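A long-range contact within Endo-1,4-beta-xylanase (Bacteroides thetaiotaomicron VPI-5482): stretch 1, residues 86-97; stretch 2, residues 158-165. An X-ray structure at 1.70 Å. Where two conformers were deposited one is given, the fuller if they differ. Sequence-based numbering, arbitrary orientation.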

ATOM      1  N   TYR A  86       4.481   5.596  11.875  1.00 13.31           N
ATOM      2  CA  TYR A  86       5.090   6.083  13.098  1.00 14.40           C
ATOM      3  C   TYR A  86       4.476   5.167  14.145  1.00 15.28           C
ATOM      4  O   TYR A  86       3.255   5.175  14.313  1.00 14.23           O
ATOM      5  CB  TYR A  86       4.756   7.538  13.400  1.00 14.48           C
ATOM      6  CG  TYR A  86       5.334   7.945  14.741  1.00 16.15           C
ATOM      7  CD1 TYR A  86       6.704   8.114  14.913  1.00 17.19           C
ATOM      8  CD2 TYR A  86       4.499   8.123  15.845  1.00 16.21           C
ATOM      9  CE1 TYR A  86       7.249   8.455  16.203  1.00 17.52           C
ATOM     10  CE2 TYR A  86       5.015   8.473  17.114  1.00 17.77           C
ATOM     11  CZ  TYR A  86       6.373   8.650  17.281  1.00 19.51           C
ATOM     12  OH  TYR A  86       6.821   8.977  18.543  1.00 22.26           O
ATOM     13  N   VAL A  87       5.317   4.348  14.775  1.00 16.31           N
ATOM     14  CA  VAL A  87       4.850   3.412  15.805  0.50 17.38           C
ATOM     15  C   VAL A  87       5.018   4.067  17.188  1.00 18.21           C
ATOM     16  O   VAL A  87       6.139   4.257  17.688  1.00 17.72           O
ATOM     17  CB  VAL A  87       5.516   2.028  15.688  0.50 17.34           C
ATOM     18  CG1 VAL A  87       5.134   1.361  14.355  0.50 17.10           C
ATOM     19  CG2 VAL A  87       6.993   2.130  15.802  0.50 16.94           C
ATOM     20  N   GLU A  88       3.874   4.420  17.792  1.00 20.04           N
ATOM     21  CA  GLU A  88       3.803   5.107  19.101  1.00 21.89           C
ATOM     22  C   GLU A  88       4.539   4.352  20.211  1.00 21.76           C
ATOM     23  O   GLU A  88       5.251   4.978  21.017  1.00 22.04           O
ATOM     24  CB  GLU A  88       2.340   5.379  19.514  1.00 22.36           C
ATOM     25  CG  GLU A  88       2.177   6.576  20.439  1.00 25.98           C
ATOM     26  CD  GLU A  88       2.462   7.911  19.743  1.00 29.13           C
ATOM     27  OE1 GLU A  88       1.988   8.117  18.599  1.00 33.58           O
ATOM     28  OE2 GLU A  88       3.151   8.770  20.337  1.00 33.24           O
ATOM     29  N   SER A  89       4.338   3.025  20.221  1.00 22.07           N
ATOM     30  CA  SER A  89       5.016   2.049  21.102  1.00 22.56           C
ATOM     31  C   SER A  89       6.539   2.188  21.094  1.00 21.93           C
ATOM     32  O   SER A  89       7.159   2.154  22.159  1.00 23.01           O
ATOM     33  CB  SER A  89       4.654   0.612  20.651  1.00 22.03           C
ATOM     34  OG  SER A  89       5.326  -0.380  21.408  1.00 25.73           O
ATOM     35  N   LYS A  90       7.120   2.370  19.899  1.00 21.11           N
ATOM     36  CA  LYS A  90       8.585   2.454  19.700  1.00 20.44           C
ATOM     37  C   LYS A  90       9.166   3.860  19.516  1.00 19.84           C
ATOM     38  O   LYS A  90      10.392   3.995  19.473  1.00 19.44           O
ATOM     39  CB  LYS A  90       9.010   1.637  18.469  1.00 20.44           C
ATOM     40  CG  LYS A  90       8.334   0.288  18.275  1.00 19.91           C
ATOM     41  CD  LYS A  90       8.635  -0.655  19.390  1.00 19.58           C
ATOM     42  CE  LYS A  90       8.106  -2.022  19.088  1.00 18.31           C
ATOM     43  NZ  LYS A  90       8.525  -2.934  20.147  1.00 18.08           N
ATOM     44  N   LYS A  91       8.302   4.868  19.353  1.00 19.74           N
ATOM     45  CA  LYS A  91       8.681   6.280  19.067  1.00 19.24           C
ATOM     46  C   LYS A  91       9.712   6.427  17.943  1.00 18.61           C
ATOM     47  O   LYS A  91      10.756   7.087  18.079  1.00 18.30           O
ATOM     48  CB  LYS A  91       9.051   7.049  20.347  1.00 20.07           C
ATOM     49  CG  LYS A  91       7.860   7.160  21.289  1.00 20.71           C
ATOM     50  CD  LYS A  91       8.161   8.058  22.475  1.00 23.45           C
ATOM     51  CE  LYS A  91       6.915   8.330  23.299  1.00 24.47           C
ATOM     52  NZ  LYS A  91       5.894   9.122  22.565  1.00 26.16           N
ATOM     53  N   LYS A  92       9.370   5.786  16.816  1.00 17.24           N
ATOM     54  CA  LYS A  92      10.234   5.663  15.645  1.00 16.06           C
ATOM     55  C   LYS A  92       9.382   5.294  14.406  1.00 14.11           C
ATOM     56  O   LYS A  92       8.305   4.697  14.544  1.00 12.61           O
ATOM     57  CB  LYS A  92      11.243   4.545  15.936  1.00 17.13           C
ATOM     58  CG  LYS A  92      12.504   4.513  15.107  1.00 17.87           C
ATOM     59  CD  LYS A  92      13.509   3.438  15.565  1.00 20.48           C
ATOM     60  CE  LYS A  92      13.998   3.630  17.015  1.00 21.77           C
ATOM     61  NZ  LYS A  92      15.039   2.631  17.377  1.00 22.24           N
ATOM     62  N   PHE A  93       9.887   5.633  13.224  1.00 13.12           N
ATOM     63  CA  PHE A  93       9.225   5.302  11.951  1.00 12.51           C
ATOM     64  C   PHE A  93       9.682   3.924  11.442  1.00 12.18           C
ATOM     65  O   PHE A  93      10.866   3.593  11.491  1.00 12.52           O
ATOM     66  CB  PHE A  93       9.481   6.391  10.902  1.00 12.66           C
ATOM     67  CG  PHE A  93       8.973   7.736  11.325  1.00 11.42           C
ATOM     68  CD1 PHE A  93       9.758   8.562  12.136  1.00 11.85           C
ATOM     69  CD2 PHE A  93       7.694   8.160  10.957  1.00 10.82           C
ATOM     70  CE1 PHE A  93       9.291   9.798  12.553  1.00 12.07           C
ATOM     71  CE2 PHE A  93       7.213   9.401  11.393  1.00 12.99           C
ATOM     72  CZ  PHE A  93       8.018  10.215  12.184  1.00 12.58           C
ATOM     73  N   TYR A  94       8.737   3.123  10.949  1.00 12.76           N
ATOM     74  CA  TYR A  94       9.009   1.809  10.368  1.00 11.88           C
ATOM     75  C   TYR A  94       8.572   1.797   8.903  1.00 11.57           C
ATOM     76  O   TYR A  94       7.447   2.205   8.600  1.00 10.29           O
ATOM     77  CB  TYR A  94       8.284   0.707  11.161  1.00 12.47           C
ATOM     78  CG  TYR A  94       8.967   0.381  12.494  1.00 13.47           C
ATOM     79  CD1 TYR A  94       9.072   1.343  13.511  1.00 16.39           C
ATOM     80  CD2 TYR A  94       9.541  -0.879  12.734  1.00 14.17           C
ATOM     81  CE1 TYR A  94       9.723   1.053  14.720  1.00 16.82           C
ATOM     82  CE2 TYR A  94      10.172  -1.179  13.967  1.00 15.29           C
ATOM     83  CZ  TYR A  94      10.240  -0.197  14.954  1.00 17.51           C
ATOM     84  OH  TYR A  94      10.859  -0.413  16.155  1.00 17.90           O
ATOM     85  N   LEU A  95       9.491   1.399   8.014  1.00 11.34           N
ATOM     86  CA  LEU A  95       9.237   1.217   6.596  1.00 10.64           C
ATOM     87  C   LEU A  95       9.182  -0.293   6.308  1.00 11.06           C
ATOM     88  O   LEU A  95      10.181  -0.988   6.474  1.00 11.65           O
ATOM     89  CB  LEU A  95      10.352   1.860   5.753  1.00 11.52           C
ATOM     90  CG  LEU A  95      10.488   1.509   4.269  1.00 11.86           C
ATOM     91  CD1 LEU A  95       9.206   1.877   3.582  1.00  9.75           C
ATOM     92  CD2 LEU A  95      11.754   2.152   3.656  1.00 12.30           C
ATOM     93  N   PHE A  96       8.023  -0.771   5.859  1.00  9.66           N
ATOM     94  CA  PHE A  96       7.812  -2.163   5.481  1.00  8.96           C
ATOM     95  C   PHE A  96       7.779  -2.193   3.951  1.00  8.51           C
ATOM     96  O   PHE A  96       7.116  -1.378   3.329  1.00  8.70           O
ATOM     97  CB  PHE A  96       6.525  -2.702   6.083  1.00  9.63           C
ATOM     98  CG  PHE A  96       6.674  -3.091   7.512  1.00  8.74           C
ATOM     99  CD1 PHE A  96       6.666  -2.131   8.527  1.00 10.70           C
ATOM    100  CD2 PHE A  96       6.919  -4.416   7.849  1.00 10.93           C
ATOM    101  CE1 PHE A  96       6.851  -2.537   9.874  1.00 10.64           C
ATOM    102  CE2 PHE A  96       7.093  -4.798   9.166  1.00 11.46           C
ATOM    103  CZ  PHE A  96       7.059  -3.868  10.169  1.00 11.71           C
ATOM    104  N   TYR A  97       8.473  -3.144   3.349  1.00  8.77           N
ATOM    105  CA  TYR A  97       8.630  -3.136   1.887  1.00  8.47           C
ATOM    106  C   TYR A  97       9.030  -4.488   1.330  1.00  9.20           C
ATOM    107  O   TYR A  97       9.275  -5.415   2.091  1.00  9.38           O
ATOM    108  CB  TYR A  97       9.688  -2.097   1.523  1.00  9.55           C
ATOM    109  CG  TYR A  97      11.072  -2.353   2.091  1.00  5.89           C
ATOM    110  CD1 TYR A  97      11.389  -2.036   3.430  1.00  7.29           C
ATOM    111  CD2 TYR A  97      12.077  -2.902   1.299  1.00  6.66           C
ATOM    112  CE1 TYR A  97      12.691  -2.268   3.971  1.00  6.14           C
ATOM    113  CE2 TYR A  97      13.408  -3.127   1.817  1.00  6.41           C
ATOM    114  CZ  TYR A  97      13.694  -2.801   3.159  1.00  8.46           C
ATOM    115  OH  TYR A  97      14.962  -3.019   3.668  1.00  8.20           O
ATOM    116  N   GLN A 158       0.682 -12.871  12.812  1.00 11.45           N
ATOM    117  CA  GLN A 158       0.998 -11.965  13.910  1.00 12.27           C
ATOM    118  C   GLN A 158       2.506 -11.726  13.877  1.00 11.66           C
ATOM    119  O   GLN A 158       3.276 -12.643  13.540  1.00 12.39           O
ATOM    120  CB  GLN A 158       0.602 -12.615  15.237  1.00 13.28           C
ATOM    121  CG  GLN A 158       0.784 -11.754  16.457  1.00 15.59           C
ATOM    122  CD  GLN A 158       0.568 -12.523  17.749  1.00 17.11           C
ATOM    123  OE1 GLN A 158      -0.088 -13.568  17.766  1.00 16.65           O
ATOM    124  NE2 GLN A 158       1.113 -11.991  18.855  1.00 18.70           N
HETATM  125  N   MSE A 159       2.925 -10.496  14.180  1.00 10.79           N
HETATM  126  CA  MSE A 159       4.355 -10.171  14.269  1.00 10.96           C
HETATM  127  C   MSE A 159       4.831 -10.327  15.711  1.00 12.04           C
HETATM  128  O   MSE A 159       4.035 -10.309  16.655  1.00 13.21           O
HETATM  129  CB  MSE A 159       4.673  -8.725  13.829  1.00 10.66           C
HETATM  130  CG  MSE A 159       4.227  -8.357  12.427  1.00 11.73           C
HETATM  131 SE   MSE A 159       5.349  -6.987  11.637  0.75 10.38          SE
HETATM  132  CE  MSE A 159       6.817  -8.108  11.172  1.00 15.34           C
ATOM    133  N   THR A 160       6.146 -10.452  15.877  1.00 12.54           N
ATOM    134  CA  THR A 160       6.740 -10.388  17.211  1.00 13.38           C
ATOM    135  C   THR A 160       6.632  -8.928  17.736  1.00 14.30           C
ATOM    136  O   THR A 160       6.264  -8.004  16.985  1.00 13.70           O
ATOM    137  CB  THR A 160       8.193 -10.893  17.192  1.00 12.70           C
ATOM    138  OG1 THR A 160       8.945 -10.162  16.220  1.00 12.67           O
ATOM    139  CG2 THR A 160       8.254 -12.390  16.806  1.00 13.38           C
ATOM    140  N   ASP A 161       6.983  -8.728  19.010  1.00 14.68           N
ATOM    141  CA  ASP A 161       6.891  -7.415  19.673  1.00 15.84           C
ATOM    142  C   ASP A 161       7.782  -6.368  18.991  1.00 15.51           C
ATOM    143  O   ASP A 161       7.417  -5.206  18.916  1.00 15.84           O
ATOM    144  CB  ASP A 161       7.318  -7.497  21.168  1.00 16.82           C
ATOM    145  CG  ASP A 161       6.417  -8.411  22.034  1.00 20.53           C
ATOM    146  OD1 ASP A 161       5.187  -8.501  21.816  1.00 24.96           O
ATOM    147  OD2 ASP A 161       6.948  -9.025  22.996  1.00 23.56           O
ATOM    148  N   ASP A 162       8.944  -6.795  18.490  1.00 14.69           N
ATOM    149  CA  ASP A 162       9.907  -5.873  17.840  1.00 14.49           C
ATOM    150  C   ASP A 162       9.558  -5.530  16.384  1.00 13.39           C
ATOM    151  O   ASP A 162      10.319  -4.801  15.748  1.00 13.46           O
ATOM    152  CB  ASP A 162      11.377  -6.378  17.966  1.00 14.76           C
ATOM    153  CG  ASP A 162      11.662  -7.701  17.227  1.00 16.20           C
ATOM    154  OD1 ASP A 162      10.800  -8.260  16.542  1.00 16.98           O
ATOM    155  OD2 ASP A 162      12.828  -8.161  17.269  1.00 20.10           O
ATOM    156  N   LEU A 163       8.477  -6.110  15.841  1.00 12.05           N
ATOM    157  CA  LEU A 163       8.046  -5.864  14.444  1.00 11.58           C
ATOM    158  C   LEU A 163       9.059  -6.311  13.351  1.00 11.84           C
ATOM    159  O   LEU A 163       8.957  -5.882  12.161  1.00 11.03           O
ATOM    160  CB  LEU A 163       7.663  -4.364  14.293  1.00 11.15           C
ATOM    161  CG  LEU A 163       6.728  -3.692  15.327  1.00  9.84           C
ATOM    162  CD1 LEU A 163       6.344  -2.240  14.982  1.00 12.22           C
ATOM    163  CD2 LEU A 163       5.457  -4.509  15.495  1.00 11.78           C
HETATM  164  N   MSE A 164       9.986  -7.206  13.739  1.00 11.73           N
HETATM  165  CA  MSE A 164      11.082  -7.676  12.911  0.50 12.03           C
HETATM  166  C   MSE A 164      10.823  -9.096  12.358  1.00 11.62           C
HETATM  167  O   MSE A 164      11.455  -9.513  11.414  1.00 12.13           O
HETATM  168  CB  MSE A 164      12.357  -7.651  13.785  0.50 12.34           C
HETATM  169  CG  MSE A 164      13.637  -7.396  13.051  0.50 12.55           C
HETATM  170 SE   MSE A 164      13.926  -5.511  12.612  0.38 12.21          SE
HETATM  171  CE  MSE A 164      12.133  -4.815  12.838  0.50 12.81           C
ATOM    172  N   SER A 165       9.920  -9.839  12.990  1.00 11.86           N
ATOM    173  CA  SER A 165       9.630 -11.220  12.587  1.00 11.47           C
ATOM    174  C   SER A 165       8.146 -11.497  12.637  1.00 11.02           C
ATOM    175  O   SER A 165       7.410 -10.815  13.368  1.00 10.06           O
ATOM    176  CB  SER A 165      10.277 -12.190  13.578  1.00 12.08           C
ATOM    177  OG  SER A 165      11.666 -11.984  13.735  1.00 11.46           O
TER
HETATM  178  O   HOH W   1      11.895  -2.885  16.639  1.00 11.90           O

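The apolar part of the contact centres on L163, which has the largest covered area of any residue here and points its CA-to-CB bond toward stretch 1. Its CD1 lies 4.2 Å from the centroid of the Y94 ring and only 16° off the ring normal, so the methyl sits over the face in a CH-pi arrangement. The same CD1 is 3.9 Å from V87 CG1, and L163 CB lies 4.2 Å from F96 CZ; the leucine thus meets four side chains of stretch 1, the fourth being K90, whose CE lies 4.3 Å from L163 CG. M164 CE approaches Y94 CE2 at 4.3 Å, near the ring plane, although the M164 CA-to-CB bond points away.

The selenium of M159 is 3.7 Å from F96 CE2 but 61° off the ring normal, an oblique sulfur-aromatic type of approach.

Polar contacts are few. K90 NZ donates to the backbone D161 O at 2.8 Å, the one direct hydrogen bond between the stretches. A water adds a second link, donating to D162 O at 2.6 Å and lying 2.7 Å from Y94 OH. Both carbonyls belong to the type I turn from T160 to L163, closed by L163 N to T160 O at 3.1 Å. By contrast, L163 O, 3.4 Å from F96 CZ at the ring edge, is buried without a hydrogen-bonding partner in the model.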